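Local coordinates for protein 3'-5' exonuclease crn-4 (Caenorhabditis elegans, PDB 5DK5) that degrades RNA and DNA from the 3' end as a DEDDh-family exonuclease and takes part in the breakdown of DNA during apoptosis, at residues 173-185 and 194-208. Residues are numbered along the deposited sequence; the frame is centred on the assembly and turned at random.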
loop_
_atom_site.group_PDB
_atom_site.type_symbol
_atom_site.label_atom_id
_atom_site.label_comp_id
_atom_site.label_asym_id
_atom_site.label_seq_id
_atom_site.Cartn_x
_atom_site.Cartn_y
_atom_site.Cartn_z
ATOM N N ILE B 173 -19.010 18.818 -1.159
ATOM C CA ILE B 173 -18.605 20.076 -0.542
ATOM C C ILE B 173 -18.456 21.163 -1.600
ATOM O O ILE B 173 -18.841 22.311 -1.381
ATOM C CB ILE B 173 -17.279 19.928 0.232
ATOM C CG1 ILE B 173 -17.476 19.012 1.443
ATOM C CG2 ILE B 173 -16.759 21.296 0.692
ATOM C CD1 ILE B 173 -16.188 18.607 2.135
ATOM N N GLY B 174 -17.893 20.792 -2.746
ATOM C CA GLY B 174 -17.697 21.727 -3.838
ATOM C C GLY B 174 -19.005 22.266 -4.385
ATOM O O GLY B 174 -19.117 23.453 -4.687
ATOM N N LYS B 175 -19.996 21.388 -4.518
ATOM C CA LYS B 175 -21.313 21.783 -5.007
ATOM C C LYS B 175 -22.011 22.712 -4.022
ATOM O O LYS B 175 -22.575 23.734 -4.410
ATOM C CB LYS B 175 -22.182 20.550 -5.262
ATOM C CG LYS B 175 -21.862 19.825 -6.556
ATOM C CD LYS B 175 -22.675 18.549 -6.690
ATOM C CE LYS B 175 -22.343 17.813 -7.977
ATOM N NZ LYS B 175 -23.137 16.563 -8.122
ATOM N N MET B 176 -21.970 22.345 -2.746
ATOM C CA MET B 176 -22.628 23.122 -1.704
ATOM C C MET B 176 -22.004 24.508 -1.564
ATOM O O MET B 176 -22.713 25.493 -1.373
ATOM C CB MET B 176 -22.570 22.373 -0.372
ATOM C CG MET B 176 -23.461 21.143 -0.338
ATOM S SD MET B 176 -23.529 20.320 1.265
ATOM C CE MET B 176 -21.869 19.660 1.388
ATOM N N ASN B 177 -20.682 24.588 -1.668
ATOM C CA ASN B 177 -19.999 25.875 -1.606
ATOM C C ASN B 177 -20.332 26.748 -2.813
ATOM O O ASN B 177 -20.416 27.971 -2.700
ATOM C CB ASN B 177 -18.483 25.681 -1.513
ATOM C CG ASN B 177 -17.990 25.538 -0.080
ATOM O OD1 ASN B 177 -18.653 25.956 0.868
ATOM N ND2 ASN B 177 -16.808 24.954 0.077
ATOM N N GLU B 178 -20.518 26.118 -3.968
ATOM C CA GLU B 178 -20.835 26.847 -5.190
ATOM C C GLU B 178 -22.277 27.345 -5.169
ATOM O O GLU B 178 -22.583 28.413 -5.699
ATOM C CB GLU B 178 -20.603 25.966 -6.418
ATOM C CG GLU B 178 -20.775 26.694 -7.747
ATOM C CD GLU B 178 -20.470 25.808 -8.940
ATOM O OE1 GLU B 178 -20.222 24.600 -8.739
ATOM O OE2 GLU B 178 -20.477 26.320 -10.080
ATOM N N TYR B 179 -23.160 26.567 -4.550
ATOM C CA TYR B 179 -24.577 26.910 -4.496
ATOM C C TYR B 179 -24.815 28.156 -3.649
ATOM O O TYR B 179 -25.536 29.067 -4.057
ATOM C CB TYR B 179 -25.386 25.738 -3.937
ATOM C CG TYR B 179 -26.881 25.967 -3.945
ATOM C CD1 TYR B 179 -27.651 25.610 -5.042
ATOM C CD2 TYR B 179 -27.521 26.537 -2.852
ATOM C CE1 TYR B 179 -29.017 25.816 -5.053
ATOM C CE2 TYR B 179 -28.887 26.747 -2.854
ATOM C CZ TYR B 179 -29.630 26.384 -3.958
ATOM O OH TYR B 179 -30.989 26.591 -3.966
ATOM N N TYR B 180 -24.205 28.185 -2.467
ATOM C CA TYR B 180 -24.353 29.307 -1.546
ATOM C C TYR B 180 -23.270 30.360 -1.771
ATOM O O TYR B 180 -23.162 31.322 -1.008
ATOM C CB TYR B 180 -24.317 28.812 -0.098
ATOM C CG TYR B 180 -25.459 27.883 0.252
ATOM C CD1 TYR B 180 -26.677 28.383 0.689
ATOM C CD2 TYR B 180 -25.321 26.507 0.141
ATOM C CE1 TYR B 180 -27.725 27.538 1.007
ATOM C CE2 TYR B 180 -26.360 25.654 0.456
ATOM C CZ TYR B 180 -27.560 26.174 0.888
ATOM O OH TYR B 180 -28.598 25.327 1.201
ATOM N N ASP B 181 -22.479 30.177 -2.826
ATOM C CA ASP B 181 -21.400 31.101 -3.164
ATOM C C ASP B 181 -20.475 31.315 -1.968
ATOM O O ASP B 181 -20.224 32.449 -1.556
ATOM C CB ASP B 181 -21.971 32.440 -3.644
ATOM C CG ASP B 181 -20.955 33.269 -4.415
ATOM O OD1 ASP B 181 -19.738 33.026 -4.266
ATOM O OD2 ASP B 181 -21.376 34.165 -5.177
ATOM N N LEU B 182 -19.981 30.213 -1.412
ATOM C CA LEU B 182 -19.060 30.260 -0.284
ATOM C C LEU B 182 -17.628 30.038 -0.765
ATOM O O LEU B 182 -17.379 29.132 -1.560
ATOM C CB LEU B 182 -19.432 29.206 0.759
ATOM C CG LEU B 182 -20.779 29.389 1.462
ATOM C CD1 LEU B 182 -21.091 28.177 2.321
ATOM C CD2 LEU B 182 -20.786 30.655 2.306
ATOM N N PRO B 183 -16.679 30.864 -0.291
ATOM C CA PRO B 183 -15.282 30.641 -0.681
ATOM C C PRO B 183 -14.736 29.336 -0.115
ATOM O O PRO B 183 -14.869 29.086 1.083
ATOM C CB PRO B 183 -14.552 31.847 -0.083
ATOM C CG PRO B 183 -15.411 32.290 1.044
ATOM C CD PRO B 183 -16.818 32.018 0.613
ATOM N N THR B 184 -14.133 28.517 -0.971
ATOM C CA THR B 184 -13.582 27.238 -0.544
ATOM C C THR B 184 -12.494 27.442 0.504
ATOM O O THR B 184 -11.476 28.083 0.245
ATOM C CB THR B 184 -13.004 26.446 -1.736
ATOM O OG1 THR B 184 -14.066 26.081 -2.626
ATOM C CG2 THR B 184 -12.292 25.175 -1.266
ATOM N N ILE B 185 -12.727 26.898 1.693
ATOM C CA ILE B 185 -11.759 26.976 2.777
ATOM C C ILE B 185 -10.614 25.999 2.518
ATOM O O ILE B 185 -10.838 24.799 2.353
ATOM C CB ILE B 185 -12.417 26.671 4.137
ATOM C CG1 ILE B 185 -13.490 27.720 4.446
ATOM C CG2 ILE B 185 -11.374 26.647 5.245
ATOM C CD1 ILE B 185 -14.338 27.411 5.666
ATOM N N ASP B 194 -11.999 20.065 5.369
ATOM C CA ASP B 194 -13.318 19.535 5.042
ATOM C C ASP B 194 -14.294 19.848 6.169
ATOM O O ASP B 194 -15.419 20.275 5.924
ATOM C CB ASP B 194 -13.255 18.025 4.799
ATOM C CG ASP B 194 -12.486 17.668 3.543
ATOM O OD1 ASP B 194 -11.794 18.551 2.995
ATOM O OD2 ASP B 194 -12.569 16.502 3.104
ATOM N N CYS B 195 -13.847 19.636 7.404
ATOM C CA CYS B 195 -14.663 19.924 8.578
ATOM C C CYS B 195 -15.104 21.384 8.599
ATOM O O CYS B 195 -16.273 21.683 8.839
ATOM C CB CYS B 195 -13.891 19.597 9.857
ATOM S SG CYS B 195 -13.752 17.837 10.214
ATOM N N LEU B 196 -14.162 22.286 8.343
ATOM C CA LEU B 196 -14.449 23.714 8.358
ATOM C C LEU B 196 -15.413 24.100 7.241
ATOM O O LEU B 196 -16.314 24.912 7.448
ATOM C CB LEU B 196 -13.150 24.515 8.235
ATOM C CG LEU B 196 -12.186 24.415 9.420
ATOM C CD1 LEU B 196 -10.865 25.095 9.094
ATOM C CD2 LEU B 196 -12.792 25.010 10.683
ATOM N N ASN B 197 -15.224 23.519 6.061
ATOM C CA ASN B 197 -16.109 23.790 4.934
ATOM C C ASN B 197 -17.527 23.300 5.205
ATOM O O ASN B 197 -18.496 24.015 4.954
ATOM C CB ASN B 197 -15.571 23.141 3.657
ATOM C CG ASN B 197 -14.510 23.984 2.980
ATOM O OD1 ASN B 197 -14.800 25.056 2.448
ATOM N ND2 ASN B 197 -13.271 23.500 2.989
ATOM N N ILE B 198 -17.642 22.082 5.723
ATOM C CA ILE B 198 -18.943 21.509 6.046
ATOM C C ILE B 198 -19.627 22.330 7.135
ATOM O O ILE B 198 -20.836 22.557 7.085
ATOM C CB ILE B 198 -18.814 20.040 6.502
ATOM C CG1 ILE B 198 -18.351 19.164 5.336
ATOM C CG2 ILE B 198 -20.147 19.515 7.037
ATOM C CD1 ILE B 198 -17.906 17.769 5.743
ATOM N N ALA B 199 -18.844 22.770 8.115
ATOM C CA ALA B 199 -19.370 23.565 9.219
ATOM C C ALA B 199 -19.921 24.898 8.723
ATOM O O ALA B 199 -21.002 25.322 9.131
ATOM C CB ALA B 199 -18.292 23.796 10.263
ATOM N N THR B 200 -19.173 25.555 7.843
ATOM C CA THR B 200 -19.595 26.838 7.292
ATOM C C THR B 200 -20.833 26.659 6.418
ATOM O O THR B 200 -21.748 27.482 6.450
ATOM C CB THR B 200 -18.473 27.491 6.468
ATOM O OG1 THR B 200 -17.291 27.595 7.270
ATOM C CG2 THR B 200 -18.882 28.880 5.995
ATOM N N ILE B 201 -20.853 25.583 5.640
ATOM C CA ILE B 201 -22.022 25.241 4.839
ATOM C C ILE B 201 -23.215 24.996 5.754
ATOM O O ILE B 201 -24.301 25.530 5.529
ATOM C CB ILE B 201 -21.767 23.992 3.968
ATOM C CG1 ILE B 201 -20.749 24.310 2.872
ATOM C CG2 ILE B 201 -23.062 23.497 3.321
ATOM C CD1 ILE B 201 -20.114 23.081 2.254
ATOM N N LEU B 202 -22.999 24.185 6.786
ATOM C CA LEU B 202 -24.038 23.872 7.761
ATOM C C LEU B 202 -24.620 25.144 8.364
ATOM O O LEU B 202 -25.835 25.283 8.487
ATOM C CB LEU B 202 -23.473 22.975 8.867
ATOM C CG LEU B 202 -24.371 22.704 10.076
ATOM C CD1 LEU B 202 -25.627 21.956 9.667
ATOM C CD2 LEU B 202 -23.607 21.928 11.133
ATOM N N GLN B 203 -23.741 26.072 8.731
ATOM C CA GLN B 203 -24.154 27.336 9.327
ATOM C C GLN B 203 -24.987 28.156 8.350
ATOM O O GLN B 203 -26.089 28.597 8.674
ATOM C CB GLN B 203 -22.926 28.138 9.768
ATOM C CG GLN B 203 -23.248 29.430 10.501
ATOM C CD GLN B 203 -22.003 30.146 10.985
ATOM O OE1 GLN B 203 -21.042 30.324 10.235
ATOM N NE2 GLN B 203 -22.008 30.554 12.250
ATOM N N ARG B 204 -24.450 28.355 7.150
ATOM C CA ARG B 204 -25.131 29.132 6.120
ATOM C C ARG B 204 -26.485 28.527 5.776
ATOM O O ARG B 204 -27.440 29.248 5.491
ATOM C CB ARG B 204 -24.263 29.226 4.861
ATOM C CG ARG B 204 -24.940 29.892 3.664
ATOM C CD ARG B 204 -25.339 31.331 3.952
ATOM N NE ARG B 204 -24.178 32.206 4.087
ATOM C CZ ARG B 204 -23.560 32.804 3.072
ATOM N NH1 ARG B 204 -23.981 32.634 1.823
ATOM N NH2 ARG B 204 -22.511 33.579 3.306
ATOM N N MET B 205 -26.563 27.201 5.802
ATOM C CA MET B 205 -27.791 26.512 5.437
ATOM C C MET B 205 -28.940 26.848 6.386
ATOM O O MET B 205 -30.039 27.162 5.931
ATOM C CB MET B 205 -27.566 24.999 5.399
ATOM C CG MET B 205 -26.961 24.517 4.091
ATOM S SD MET B 205 -26.611 22.749 4.056
ATOM C CE MET B 205 -28.256 22.061 4.222
ATOM N N ILE B 206 -28.697 26.791 7.694
ATOM C CA ILE B 206 -29.766 27.061 8.654
ATOM C C ILE B 206 -30.098 28.548 8.646
ATOM O O ILE B 206 -31.230 28.944 8.924
ATOM C CB ILE B 206 -29.404 26.603 10.098
ATOM C CG1 ILE B 206 -28.445 27.579 10.800
ATOM C CG2 ILE B 206 -28.828 25.192 10.079
ATOM C CD1 ILE B 206 -28.322 27.333 12.284
ATOM N N ASN B 207 -29.104 29.369 8.322
ATOM C CA ASN B 207 -29.312 30.808 8.220
ATOM C C ASN B 207 -30.139 31.142 6.983
ATOM O O ASN B 207 -30.791 32.183 6.926
ATOM C CB ASN B 207 -27.973 31.547 8.183
ATOM C CG ASN B 207 -27.183 31.389 9.472
ATOM O OD1 ASN B 207 -27.709 30.925 10.484
ATOM N ND2 ASN B 207 -25.916 31.785 9.441
ATOM N N MET B 208 -30.099 30.252 5.994
ATOM C CA MET B 208 -30.970 30.355 4.827
ATOM C C MET B 208 -32.311 29.675 5.099
ATOM O O MET B 208 -33.201 29.679 4.247
ATOM C CB MET B 208 -30.305 29.735 3.595
ATOM C CG MET B 208 -29.133 30.536 3.039
ATOM S SD MET B 208 -29.633 32.105 2.302
ATOM C CE MET B 208 -28.113 32.600 1.491
HETATM O O HOH W 1 -17.232 26.916 3.312
#
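I173 and N177 on helix 173-179 face I198 and I201 on helix 194-207, the two axes crossing at 41° with a closest approach of 10.2 Å. After a Schellman motif with D181 at C-prime, residues 182-185 run back along the second helix. I173 enters knob-into-hole among D194, N197, I198 and I201, its CG2 3.7 Å from N197 CB, while CD1 of I201 packs against M176 CB. The side-chain amide of N197 pairs with the backbone of I185 in both directions: ND2 donates to I185 O (2.8 Å) and OD1 accepts from I185 N (2.9 Å), both bonds using in-plane lone pairs. From above the N197 side-chain carbonyl plane, N177 ND2 gives N197 OD1 a second protein donor at 3.1 Å, and a water spans OD1 of both asparagines. With an alanine at N197, the I185 backbone N-H and carbonyl would probably lose their mates and the returning loop be freer to shift. In this RNase H-like exonuclease domain, helix 194-207 carries D194, a magnesium ligand beside D25 and E27, and its other side packs on strands 20-28 and 41-50. Farther along, R204 CG, anti to the backbone N (chi1 174°), lies 3.8 Å from Y180 CD1; bends at chi2 and chi3 fold the guanidinium back, with L182 CD2 over one face. M205 CG sits 3.4 Å from Y180 OH, a buried hydroxyl without a polar partner, and M208 CG meets the ring edge.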